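Long-range contacts in aeromonas extracellular serine protease (PDB 3WQB), which cleaves peptide bonds following paired basic residues, one of them lysine, as a secreted calcium-binding subtilisin-like serine protease and probable virulence factor: residues A[35-40]-A[280-285]; A[50-55]-A[262-267]; A[491-496]-A[547-552]; A[499-504]-A[535-540]. The protein carries 1 engineered substitution. One frame throughout, in Å; residues are numbered along the deposited sequence.

Interaction 1 (A[35-40]-A[280-285]); sequences QWYLLN and SATGGE
Trp36 and Tyr37 both hold CG between their own backbone N and carbonyl carbon (chi1 62° and 55°), and OG1 of Thr282, the residue they meet, takes the same kind of place (chi1 45°). Thr282 CG2 is thereby set beside its backbone N, 3.6 Å from Trp36 CZ3. Thr282 CB lies 3.8 Å from Trp36 CH2, and the indole and the threonine pass alongside one another, running opposite ways. Further round the six-membered ring, Trp36 CZ2 approaches Gly284 CA at 3.7 Å, at the ring's edge and near its plane. With no side chain on Gly284, the backbone itself borders the indole.

Tyr37 contributes its root: CB sits 3.4 Å from Thr282 OG1. The Tyr37 ring continues away from 280-285 to its own polar partners: OH accepts from Gln35 NE2 at 2.9 Å while also bonding to the carbonyl of Val294. The contact joins an N-terminal loop of the subtilisin domain to the end of strand 277-282, an outermost strand of the parallel sheet.

No hydrogen bond crosses between the segments. Trp36 NE1 bonds to Ala292 O, and Thr282 OG1 to Ser341 OG on helix 335-352. The contact is therefore van der Waals packing between buried groups whose polar ends are satisfied elsewhere, bonds that would restrict rotation of the indole and the threonine.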
loop_
_atom_site.group_PDB
_atom_site.type_symbol
_atom_site.label_atom_id
_atom_site.label_comp_id
_atom_site.label_asym_id
_atom_site.label_seq_id
_atom_site.Cartn_x
_atom_site.Cartn_y
_atom_site.Cartn_z
ATOM N N GLN A 35 -11.648 21.864 -1.151
ATOM C CA GLN A 35 -10.592 20.846 -1.064
ATOM C C GLN A 35 -9.859 21.050 0.271
ATOM O O GLN A 35 -8.812 21.697 0.333
ATOM C CB GLN A 35 -9.625 20.974 -2.238
ATOM C CG GLN A 35 -10.249 20.707 -3.601
ATOM C CD GLN A 35 -9.275 20.993 -4.723
ATOM O OE1 GLN A 35 -9.354 22.034 -5.377
ATOM N NE2 GLN A 35 -8.329 20.083 -4.934
ATOM N N TRP A 36 -10.431 20.507 1.339
ATOM C CA TRP A 36 -9.875 20.711 2.680
ATOM C C TRP A 36 -8.483 20.120 2.790
ATOM O O TRP A 36 -7.723 20.505 3.667
ATOM C CB TRP A 36 -10.790 20.103 3.763
ATOM C CG TRP A 36 -10.940 18.610 3.616
ATOM C CD1 TRP A 36 -11.889 17.957 2.887
ATOM C CD2 TRP A 36 -10.085 17.593 4.162
ATOM N NE1 TRP A 36 -11.692 16.595 2.956
ATOM C CE2 TRP A 36 -10.590 16.345 3.730
ATOM C CE3 TRP A 36 -8.949 17.615 4.988
ATOM C CZ2 TRP A 36 -9.991 15.127 4.082
ATOM C CZ3 TRP A 36 -8.360 16.404 5.347
ATOM C CH2 TRP A 36 -8.893 15.173 4.899
ATOM N N TYR A 37 -8.168 19.164 1.926
ATOM C CA TYR A 37 -6.863 18.536 1.966
ATOM C C TYR A 37 -5.742 19.469 1.516
ATOM O O TYR A 37 -4.597 19.322 1.954
ATOM C CB TYR A 37 -6.860 17.215 1.188
ATOM C CG TYR A 37 -7.310 17.275 -0.254
ATOM C CD1 TYR A 37 -8.663 17.141 -0.591
ATOM C CD2 TYR A 37 -6.384 17.383 -1.285
ATOM C CE1 TYR A 37 -9.075 17.133 -1.930
ATOM C CE2 TYR A 37 -6.787 17.388 -2.619
ATOM C CZ TYR A 37 -8.135 17.268 -2.930
ATOM O OH TYR A 37 -8.534 17.254 -4.243
ATOM N N LEU A 38 -6.073 20.439 0.666
ATOM C CA LEU A 38 -5.108 21.481 0.306
ATOM C C LEU A 38 -4.926 22.451 1.472
ATOM O O LEU A 38 -3.802 22.812 1.820
ATOM C CB LEU A 38 -5.573 22.271 -0.919
ATOM C CG LEU A 38 -5.797 21.539 -2.243
ATOM C CD1 LEU A 38 -6.240 22.538 -3.292
ATOM C CD2 LEU A 38 -4.527 20.812 -2.673
ATOM N N LEU A 39 -6.046 22.874 2.055
ATOM C CA LEU A 39 -6.062 23.825 3.162
ATOM C C LEU A 39 -7.382 23.596 3.881
ATOM O O LEU A 39 -8.469 23.787 3.309
ATOM C CB LEU A 39 -5.939 25.267 2.651
ATOM C CG LEU A 39 -5.665 26.391 3.659
ATOM C CD1 LEU A 39 -5.192 27.630 2.941
ATOM C CD2 LEU A 39 -6.906 26.723 4.476
ATOM N N ASN A 40 -7.277 23.148 5.122
ATOM C CA ASN A 40 -8.434 22.786 5.923
ATOM C C ASN A 40 -8.794 23.941 6.834
ATOM O O ASN A 40 -8.088 24.217 7.803
ATOM C CB ASN A 40 -8.107 21.538 6.746
ATOM C CG ASN A 40 -9.296 20.994 7.519
ATOM O OD1 ASN A 40 -10.288 21.685 7.766
ATOM N ND2 ASN A 40 -9.189 19.730 7.913
ATOM N N SER A 280 1.213 9.466 7.163
ATOM C CA SER A 280 -0.221 9.685 7.048
ATOM C C SER A 280 -0.474 10.801 6.038
ATOM O O SER A 280 0.237 11.814 6.017
ATOM C CB SER A 280 -0.769 10.106 8.412
ATOM O OG SER A 280 -2.161 10.406 8.377
ATOM N N ALA A 281 -1.482 10.625 5.193
ATOM C CA ALA A 281 -1.906 11.692 4.309
ATOM C C ALA A 281 -3.416 11.712 4.213
ATOM O O ALA A 281 -4.086 10.799 4.677
ATOM C CB ALA A 281 -1.222 11.560 2.932
ATOM N N THR A 282 -3.936 12.768 3.603
ATOM C CA THR A 282 -5.368 13.051 3.566
ATOM C C THR A 282 -6.171 12.053 2.731
ATOM O O THR A 282 -5.890 11.843 1.558
ATOM C CB THR A 282 -5.600 14.466 3.034
ATOM O OG1 THR A 282 -4.775 14.664 1.880
ATOM C CG2 THR A 282 -5.179 15.478 4.065
ATOM N N GLY A 283 -7.173 11.447 3.359
ATOM C CA GLY A 283 -8.101 10.554 2.666
ATOM C C GLY A 283 -9.566 10.767 3.023
ATOM O O GLY A 283 -10.434 10.376 2.258
ATOM N N GLY A 284 -9.849 11.377 4.176
ATOM C CA GLY A 284 -11.222 11.683 4.559
ATOM C C GLY A 284 -12.039 10.475 4.956
ATOM O O GLY A 284 -11.497 9.406 5.271
ATOM N N GLU A 285 -13.358 10.668 4.956
ATOM C CA GLU A 285 -14.302 9.632 5.319
ATOM C C GLU A 285 -15.092 9.267 4.072
ATOM O O GLU A 285 -14.534 8.592 3.216
ATOM C CB GLU A 285 -15.152 10.052 6.512
ATOM C CG GLU A 285 -14.348 10.134 7.816
ATOM C CD GLU A 285 -13.877 8.771 8.339
ATOM O OE1 GLU A 285 -14.464 7.739 7.956
ATOM O OE2 GLU A 285 -12.916 8.735 9.143
#

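Interaction 2 (A[50-55]-A[262-267]); sequences GGIAGN and NADGVR
Ile52 and Ala263 bring two beta turns of the subtilisin domain together: a type II turn from Ile52 to Asn55 and a type I turn from Asn262 to Gly265, the latter just after strand 255-261. Ile52 N donates to Ala263 O at 2.9 Å, a fairly straight bond (164° at the hydrogen) whose donor is tilted from the carbonyl plane. The oxygen is also approached by Gly51 CA in a CA-H...O contact and accepts from Asn40 ND2, so two N-H donors and one C-H converge on this carbonyl.

The side chain of Asp264 can be traced outward. Its CB points away from 50-55, but CG stands beside the backbone N (chi1 -61°), and the carboxylate comes back to the neighbouring loop. OD1 lies 3.3 Å from Gly51 CA and 4.2 Å from Ile52 CG1, the Ile52 and Asp264 side chains crossing at about a right angle. OD2 forms a salt bridge with Arg49, immediately before the segment. The same isoleucine ends at CD1, 3.7 Å from the Asp264 carbonyl O.

On another part of the turn, Asn55 CB packs 3.8 Å from Gly265 CA, where glycine has no side chain to intervene. The type I turn is reinforced by an Asx turn: Asp264 N donates to Asn262 OD1 at 2.9 Å, from 42° above the plane of that side-chain carbonyl.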
loop_
_atom_site.group_PDB
_atom_site.type_symbol
_atom_site.label_atom_id
_atom_site.label_comp_id
_atom_site.label_asym_id
_atom_site.label_seq_id
_atom_site.Cartn_x
_atom_site.Cartn_y
_atom_site.Cartn_z
ATOM N N GLY A 50 -18.033 20.032 8.610
ATOM C CA GLY A 50 -16.599 20.222 8.453
ATOM C C GLY A 50 -15.809 19.546 9.562
ATOM O O GLY A 50 -16.367 19.069 10.551
ATOM N N GLY A 51 -14.499 19.498 9.377
ATOM C CA GLY A 51 -13.591 18.933 10.365
ATOM C C GLY A 51 -12.955 20.022 11.197
ATOM O O GLY A 51 -13.595 21.025 11.539
ATOM N N ILE A 52 -11.685 19.819 11.518
ATOM C CA ILE A 52 -10.953 20.715 12.393
ATOM C C ILE A 52 -9.842 21.378 11.586
ATOM O O ILE A 52 -9.025 20.707 10.959
ATOM C CB ILE A 52 -10.397 19.953 13.623
ATOM C CG1 ILE A 52 -11.556 19.347 14.430
ATOM C CG2 ILE A 52 -9.561 20.883 14.496
ATOM C CD1 ILE A 52 -11.124 18.403 15.537
ATOM N N ALA A 53 -9.833 22.707 11.591
ATOM C CA ALA A 53 -8.877 23.484 10.809
ATOM C C ALA A 53 -7.424 23.087 11.055
ATOM O O ALA A 53 -7.036 22.786 12.191
ATOM C CB ALA A 53 -9.083 24.971 11.078
ATOM N N GLY A 54 -6.637 23.071 9.979
ATOM C CA GLY A 54 -5.199 22.786 10.045
ATOM C C GLY A 54 -4.814 21.378 9.627
ATOM O O GLY A 54 -3.647 21.104 9.347
ATOM N N ASN A 55 -5.799 20.489 9.587
ATOM C CA ASN A 55 -5.577 19.088 9.244
ATOM C C ASN A 55 -5.626 18.880 7.732
ATOM O O ASN A 55 -6.658 18.560 7.149
ATOM C CB ASN A 55 -6.575 18.219 10.006
ATOM C CG ASN A 55 -6.339 18.273 11.495
ATOM O OD1 ASN A 55 -7.159 18.797 12.258
ATOM N ND2 ASN A 55 -5.202 17.746 11.920
ATOM N N ASN A 262 -8.437 11.710 8.311
ATOM C CA ASN A 262 -9.669 12.450 8.014
ATOM C C ASN A 262 -9.575 13.936 8.356
ATOM O O ASN A 262 -8.553 14.412 8.870
ATOM C CB ASN A 262 -10.906 11.787 8.630
ATOM C CG ASN A 262 -10.938 11.860 10.140
ATOM O OD1 ASN A 262 -10.389 12.778 10.751
ATOM N ND2 ASN A 262 -11.638 10.911 10.752
ATOM N N ALA A 263 -10.634 14.676 8.039
ATOM C CA ALA A 263 -10.644 16.122 8.240
ATOM C C ALA A 263 -10.615 16.570 9.703
ATOM O O ALA A 263 -10.380 17.750 9.977
ATOM C CB ALA A 263 -11.805 16.767 7.487
ATOM N N ASP A 264 -10.882 15.633 10.622
ATOM C CA ASP A 264 -10.783 15.888 12.062
ATOM C C ASP A 264 -9.367 15.685 12.595
ATOM O O ASP A 264 -9.115 15.903 13.781
ATOM C CB ASP A 264 -11.731 14.974 12.829
ATOM C CG ASP A 264 -13.173 15.188 12.451
ATOM O OD1 ASP A 264 -13.597 16.359 12.385
ATOM O OD2 ASP A 264 -13.887 14.184 12.226
ATOM N N GLY A 265 -8.448 15.269 11.728
ATOM C CA GLY A 265 -7.059 15.072 12.137
ATOM C C GLY A 265 -6.735 13.766 12.823
ATOM O O GLY A 265 -5.724 13.668 13.515
ATOM N N VAL A 266 -7.592 12.767 12.651
ATOM C CA VAL A 266 -7.304 11.434 13.163
ATOM C C VAL A 266 -7.392 10.423 12.026
ATOM O O VAL A 266 -7.890 10.732 10.937
ATOM C CB VAL A 266 -8.224 11.051 14.344
ATOM C CG1 VAL A 266 -8.082 12.064 15.477
ATOM C CG2 VAL A 266 -9.681 10.901 13.889
ATOM N N ARG A 267 -6.911 9.217 12.289
ATOM C CA ARG A 267 -6.960 8.133 11.316
ATOM C C ARG A 267 -8.366 7.993 10.740
ATOM O O ARG A 267 -9.345 7.919 11.491
ATOM C CB ARG A 267 -6.581 6.824 11.989
ATOM C CG ARG A 267 -6.360 5.687 11.014
ATOM C CD ARG A 267 -6.628 4.334 11.669
ATOM N NE ARG A 267 -8.060 4.055 11.834
ATOM C CZ ARG A 267 -8.648 3.678 12.967
ATOM N NH1 ARG A 267 -9.957 3.431 12.976
ATOM N NH2 ARG A 267 -7.950 3.556 14.091
#

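Interaction 3 (A[491-496]-A[547-552]); sequences IELVSP and WRLEVT
Antiparallel strand pairing joins 491-494 to 547-552 in the interior of a four-stranded sheet of the P-domain; the strand directions differ by 164°. Two hydrogen-bonded pairs establish the register, Glu492 with Glu550 and Val494 with Arg548. Each has reciprocal N-H...O bonds, such as Glu550 N to Glu492 O at 2.8 Å.

On the face carrying Leu493 and Leu549, Ile491 CG2 meets Leu549 CD1 at 3.8 Å and Leu493 CD2 meets Trp547 CE3 at 3.9 Å. Strands 471-482 and 583-595 pack against this face, the indole included, consistent with a beta-sandwich core. Just past the end of strand 491-494, Pro496 CD sits over the five-membered ring of Trp547, 3.4 Å from its centroid and 16° off the normal. Ser495 CB lies over the six-membered ring on the same face, so both make CH-pi contacts. Trp547 NE1 bonds to Ala543 O.

The face carrying Glu492, Val494, Arg548 and Glu550 is largely charged. Arg548 is bent at chi3 (73°), and NE and NH2 both donate to the single oxygen Glu550 OE2 in a side-on salt bridge, NE at 2.9 Å. Val494 CG2 packs over the guanidinium, 3.6 Å from NH2.

Glu492 OE2 and Glu550 OE1 are 4.4 Å apart, and one water donates to both. Arg500 forms salt bridges with both carboxylates. Repulsion between the like charges is thus likely offset, probably favouring two ionised glutamates.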
loop_
_atom_site.group_PDB
_atom_site.type_symbol
_atom_site.label_atom_id
_atom_site.label_comp_id
_atom_site.label_asym_id
_atom_site.label_seq_id
_atom_site.Cartn_x
_atom_site.Cartn_y
_atom_site.Cartn_z
ATOM N N ILE A 491 3.617 -10.480 16.867
ATOM C CA ILE A 491 5.015 -10.550 16.429
ATOM C C ILE A 491 5.656 -9.178 16.582
ATOM O O ILE A 491 5.168 -8.188 16.028
ATOM C CB ILE A 491 5.113 -11.057 14.971
ATOM C CG1 ILE A 491 4.393 -12.403 14.825
ATOM C CG2 ILE A 491 6.576 -11.127 14.497
ATOM C CD1 ILE A 491 4.426 -12.992 13.407
ATOM N N GLU A 492 6.747 -9.129 17.340
ATOM C CA GLU A 492 7.412 -7.880 17.702
ATOM C C GLU A 492 8.918 -8.001 17.502
ATOM O O GLU A 492 9.485 -9.079 17.639
ATOM C CB GLU A 492 7.084 -7.557 19.161
ATOM C CG GLU A 492 7.320 -6.123 19.622
ATOM C CD GLU A 492 6.571 -5.772 20.918
ATOM O OE1 GLU A 492 6.764 -4.637 21.413
ATOM O OE2 GLU A 492 5.780 -6.601 21.441
ATOM N N LEU A 493 9.554 -6.882 17.180
ATOM C CA LEU A 493 10.996 -6.827 16.961
ATOM C C LEU A 493 11.623 -5.792 17.885
ATOM O O LEU A 493 11.066 -4.701 18.072
ATOM C CB LEU A 493 11.298 -6.485 15.507
ATOM C CG LEU A 493 12.759 -6.528 15.044
ATOM C CD1 LEU A 493 13.314 -7.945 15.106
ATOM C CD2 LEU A 493 12.909 -5.956 13.640
ATOM N N VAL A 494 12.776 -6.137 18.466
ATOM C CA VAL A 494 13.483 -5.266 19.405
ATOM C C VAL A 494 14.886 -4.962 18.865
ATOM O O VAL A 494 15.623 -5.875 18.477
ATOM C CB VAL A 494 13.589 -5.914 20.817
ATOM C CG1 VAL A 494 14.129 -4.918 21.841
ATOM C CG2 VAL A 494 12.238 -6.478 21.301
ATOM N N SER A 495 15.249 -3.685 18.824
ATOM C CA SER A 495 16.558 -3.267 18.315
ATOM C C SER A 495 17.625 -3.299 19.415
ATOM O O SER A 495 17.293 -3.424 20.596
ATOM C CB SER A 495 16.456 -1.853 17.728
ATOM O OG SER A 495 16.352 -0.879 18.756
ATOM N N PRO A 496 18.905 -3.157 19.037
ATOM C CA PRO A 496 19.977 -3.093 20.039
ATOM C C PRO A 496 19.761 -2.004 21.098
ATOM O O PRO A 496 20.172 -2.178 22.249
ATOM C CB PRO A 496 21.233 -2.811 19.195
ATOM C CG PRO A 496 20.919 -3.433 17.873
ATOM C CD PRO A 496 19.437 -3.205 17.663
ATOM N N TRP A 547 19.421 -7.931 17.750
ATOM C CA TRP A 547 18.021 -7.736 17.387
ATOM C C TRP A 547 17.230 -8.973 17.791
ATOM O O TRP A 547 17.663 -10.102 17.549
ATOM C CB TRP A 547 17.909 -7.541 15.881
ATOM C CG TRP A 547 18.496 -6.263 15.369
ATOM C CD1 TRP A 547 19.815 -5.985 15.157
ATOM C CD2 TRP A 547 17.766 -5.108 14.953
ATOM N NE1 TRP A 547 19.956 -4.707 14.660
ATOM C CE2 TRP A 547 18.709 -4.150 14.518
ATOM C CE3 TRP A 547 16.397 -4.787 14.915
ATOM C CZ2 TRP A 547 18.327 -2.882 14.060
ATOM C CZ3 TRP A 547 16.018 -3.530 14.464
ATOM C CH2 TRP A 547 16.983 -2.597 14.033
ATOM N N ARG A 548 16.075 -8.774 18.414
ATOM C CA ARG A 548 15.297 -9.892 18.929
ATOM C C ARG A 548 13.885 -9.938 18.359
ATOM O O ARG A 548 13.161 -8.942 18.393
ATOM C CB ARG A 548 15.249 -9.839 20.462
ATOM C CG ARG A 548 14.458 -10.965 21.116
ATOM C CD ARG A 548 14.555 -10.924 22.626
ATOM N NE ARG A 548 13.794 -9.831 23.233
ATOM C CZ ARG A 548 14.336 -8.747 23.789
ATOM N NH1 ARG A 548 15.656 -8.587 23.791
ATOM N NH2 ARG A 548 13.559 -7.810 24.327
ATOM N N LEU A 549 13.511 -11.092 17.822
ATOM C CA LEU A 549 12.134 -11.335 17.409
ATOM C C LEU A 549 11.372 -11.987 18.549
ATOM O O LEU A 549 11.880 -12.901 19.202
ATOM C CB LEU A 549 12.098 -12.252 16.189
ATOM C CG LEU A 549 10.726 -12.422 15.536
ATOM C CD1 LEU A 549 10.356 -11.180 14.728
ATOM C CD2 LEU A 549 10.715 -13.657 14.663
ATOM N N GLU A 550 10.153 -11.514 18.782
ATOM C CA GLU A 550 9.310 -12.048 19.840
ATOM C C GLU A 550 7.982 -12.456 19.237
ATOM O O GLU A 550 7.386 -11.681 18.497
ATOM C CB GLU A 550 9.086 -10.991 20.928
ATOM C CG GLU A 550 10.316 -10.684 21.750
ATOM C CD GLU A 550 10.057 -9.745 22.912
ATOM O OE1 GLU A 550 8.933 -9.204 23.049
ATOM O OE2 GLU A 550 10.991 -9.558 23.714
ATOM N N VAL A 551 7.517 -13.671 19.537
ATOM C CA VAL A 551 6.229 -14.163 19.049
ATOM C C VAL A 551 5.458 -14.725 20.241
ATOM O O VAL A 551 5.999 -15.552 20.972
ATOM C CB VAL A 551 6.403 -15.270 17.979
ATOM C CG1 VAL A 551 5.053 -15.808 17.516
ATOM C CG2 VAL A 551 7.215 -14.753 16.790
ATOM N N THR A 552 4.220 -14.272 20.439
ATOM C CA THR A 552 3.384 -14.742 21.546
ATOM C C THR A 552 1.994 -15.088 21.041
ATOM O O THR A 552 1.425 -14.356 20.235
ATOM C CB THR A 552 3.222 -13.657 22.637
ATOM O OG1 THR A 552 4.496 -13.086 22.960
ATOM C CG2 THR A 552 2.639 -14.261 23.901
HETATM O O HOH W 1 6.341 -9.160 22.260
#

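Interaction 4 (A[499-504]-A[535-540]); sequences TRSILL and SNKFYG
Ser501 and Ser535 meet through their hydroxyls at the ST turn at the end of strand 527-535, within the P-domain. Their OG atoms are 2.7 Å apart in a hydrogen bond in which either could donate, and Ser535 OG also accepts from Lys537 N at 3.0 Å. Both serines hold OG anti to the backbone N, near 180°. One buried hydroxyl thus shapes its own turn and reaches the edge strand 500-502.

Lys537 supplies the other polar link. Its chain bends at chi2 (66°) and again at chi4, and NZ donates to Arg500 O at 2.8 Å, nearly along the C=O axis. NZ has a second partner in Glu400, a salt bridge that would balance the ammonium charge. Thr499 CG2 packs beside this chain, 3.7 Å from Lys537 CE, while Thr499 OG1 bonds to Glu541.

Phe538, within the type I turn from Asn536 to Tyr539, presents its CE1 edge to the backbone of Thr499: the carbonyl O is 3.4 Å away, near the ring plane. Phe538 CZ reaches Ser501 CB at 3.5 Å. The ring also meets Trp547 edge-to-face, tying the loop to the sheet.

Strand 500-502 runs into a classic beta bulge, with Leu503 and Leu504 both facing Ile491. There the end of the Leu503 side chain reaches the other segment, CD2 lying 3.7 Å from Ser535 CB.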
loop_
_atom_site.group_PDB
_atom_site.type_symbol
_atom_site.label_atom_id
_atom_site.label_comp_id
_atom_site.label_asym_id
_atom_site.label_seq_id
_atom_site.Cartn_x
_atom_site.Cartn_y
_atom_site.Cartn_z
ATOM N N THR A 499 14.563 -0.453 21.532
ATOM C CA THR A 499 13.341 0.027 20.867
ATOM C C THR A 499 12.501 -1.144 20.357
ATOM O O THR A 499 13.036 -2.118 19.833
ATOM C CB THR A 499 13.716 0.933 19.689
ATOM O OG1 THR A 499 14.644 1.920 20.145
ATOM C CG2 THR A 499 12.492 1.623 19.082
ATOM N N ARG A 500 11.186 -1.051 20.511
ATOM C CA ARG A 500 10.310 -2.146 20.105
ATOM C C ARG A 500 9.389 -1.730 18.969
ATOM O O ARG A 500 8.983 -0.555 18.885
ATOM C CB ARG A 500 9.456 -2.595 21.290
ATOM C CG ARG A 500 10.270 -3.087 22.477
ATOM C CD ARG A 500 9.364 -3.333 23.670
ATOM N NE ARG A 500 8.513 -4.503 23.479
ATOM C CZ ARG A 500 8.882 -5.753 23.746
ATOM N NH1 ARG A 500 10.081 -6.016 24.251
ATOM N NH2 ARG A 500 8.033 -6.742 23.536
ATOM N N SER A 501 9.036 -2.691 18.111
ATOM C CA SER A 501 8.105 -2.436 17.014
ATOM C C SER A 501 7.243 -3.663 16.794
ATOM O O SER A 501 7.770 -4.760 16.547
ATOM C CB SER A 501 8.885 -2.138 15.737
ATOM O OG SER A 501 8.016 -1.889 14.641
ATOM N N ILE A 502 5.923 -3.495 16.889
ATOM C CA ILE A 502 5.006 -4.590 16.610
ATOM C C ILE A 502 4.876 -4.748 15.093
ATOM O O ILE A 502 4.345 -3.877 14.403
ATOM C CB ILE A 502 3.646 -4.375 17.302
ATOM C CG1 ILE A 502 3.836 -4.447 18.823
ATOM C CG2 ILE A 502 2.613 -5.385 16.802
ATOM C CD1 ILE A 502 2.666 -3.926 19.643
ATOM N N LEU A 503 5.404 -5.856 14.584
ATOM C CA LEU A 503 5.410 -6.142 13.141
ATOM C C LEU A 503 4.074 -6.694 12.682
ATOM O O LEU A 503 3.599 -6.380 11.590
ATOM C CB LEU A 503 6.497 -7.154 12.785
ATOM C CG LEU A 503 7.923 -6.796 13.180
ATOM C CD1 LEU A 503 8.848 -7.916 12.758
ATOM C CD2 LEU A 503 8.346 -5.475 12.555
ATOM N N LEU A 504 3.462 -7.511 13.524
ATOM C CA LEU A 504 2.137 -8.029 13.248
ATOM C C LEU A 504 1.321 -8.019 14.528
ATOM O O LEU A 504 1.655 -8.680 15.508
ATOM C CB LEU A 504 2.199 -9.431 12.630
ATOM C CG LEU A 504 0.864 -10.042 12.171
ATOM C CD1 LEU A 504 0.161 -9.155 11.122
ATOM C CD2 LEU A 504 1.074 -11.465 11.654
ATOM N N SER A 535 9.492 -2.740 9.215
ATOM C CA SER A 535 9.274 -1.687 10.196
ATOM C C SER A 535 10.085 -0.443 9.886
ATOM O O SER A 535 11.276 -0.518 9.543
ATOM C CB SER A 535 9.598 -2.154 11.608
ATOM O OG SER A 535 9.472 -1.068 12.503
ATOM N N ASN A 536 9.428 0.704 10.044
ATOM C CA ASN A 536 10.059 2.012 9.943
ATOM C C ASN A 536 10.453 2.593 11.303
ATOM O O ASN A 536 11.060 3.672 11.376
ATOM C CB ASN A 536 9.122 2.980 9.224
ATOM C CG ASN A 536 8.949 2.640 7.763
ATOM O OD1 ASN A 536 9.934 2.385 7.064
ATOM N ND2 ASN A 536 7.702 2.661 7.280
ATOM N N LYS A 537 10.078 1.898 12.379
ATOM C CA LYS A 537 10.239 2.422 13.737
ATOM C C LYS A 537 11.667 2.781 14.128
ATOM O O LYS A 537 11.876 3.629 15.005
ATOM C CB LYS A 537 9.646 1.421 14.731
ATOM C CG LYS A 537 9.878 1.725 16.200
ATOM C CD LYS A 537 9.152 2.995 16.648
ATOM C CE LYS A 537 9.372 3.264 18.130
ATOM N NZ LYS A 537 8.740 2.238 19.003
ATOM N N PHE A 538 12.637 2.137 13.486
ATOM C CA PHE A 538 14.033 2.224 13.913
ATOM C C PHE A 538 14.847 3.255 13.132
ATOM O O PHE A 538 16.066 3.321 13.251
ATOM C CB PHE A 538 14.680 0.838 13.843
ATOM C CG PHE A 538 13.876 -0.221 14.527
ATOM C CD1 PHE A 538 13.846 -0.301 15.909
ATOM C CD2 PHE A 538 13.138 -1.144 13.784
ATOM C CE1 PHE A 538 13.091 -1.281 16.549
ATOM C CE2 PHE A 538 12.376 -2.131 14.418
ATOM C CZ PHE A 538 12.362 -2.197 15.802
ATOM N N TYR A 539 14.159 4.076 12.344
ATOM C CA TYR A 539 14.807 5.056 11.488
ATOM C C TYR A 539 15.782 5.930 12.263
ATOM O O TYR A 539 15.401 6.626 13.210
ATOM C CB TYR A 539 13.736 5.923 10.824
ATOM C CG TYR A 539 14.236 6.771 9.682
ATOM C CD1 TYR A 539 14.141 6.317 8.370
ATOM C CD2 TYR A 539 14.815 8.028 9.911
ATOM C CE1 TYR A 539 14.600 7.093 7.313
ATOM C CE2 TYR A 539 15.278 8.813 8.850
ATOM C CZ TYR A 539 15.158 8.340 7.557
ATOM O OH TYR A 539 15.609 9.097 6.502
ATOM N N GLY A 540 17.044 5.906 11.831
ATOM C CA GLY A 540 18.072 6.742 12.430
ATOM C C GLY A 540 18.921 6.061 13.491
ATOM O O GLY A 540 19.971 6.574 13.859
#

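In the fold
From the N terminus, interaction 1 closes the first and longest loop, bringing 35-40 to the end of an outer strand of the parallel sheet. Interaction 2 falls wholly within that span, and the two touch: Asn40 O and ND2 lie 2.9 Å from Gly54 N and Asn55 O, respectively, so one asparagine ties two parts of the same N-terminal loop region together. In series with these, interaction 3 closes a shorter loop in the P-domain, and interaction 4 is enclosed by it. Strands 489-494 and 500-502 are sheet neighbours, and Arg500 of interaction 4 forms salt bridges with Glu492 and Glu550, one on each strand of interaction 3. The centres of interactions 1 and 3 are about 35 Å apart, one in each domain.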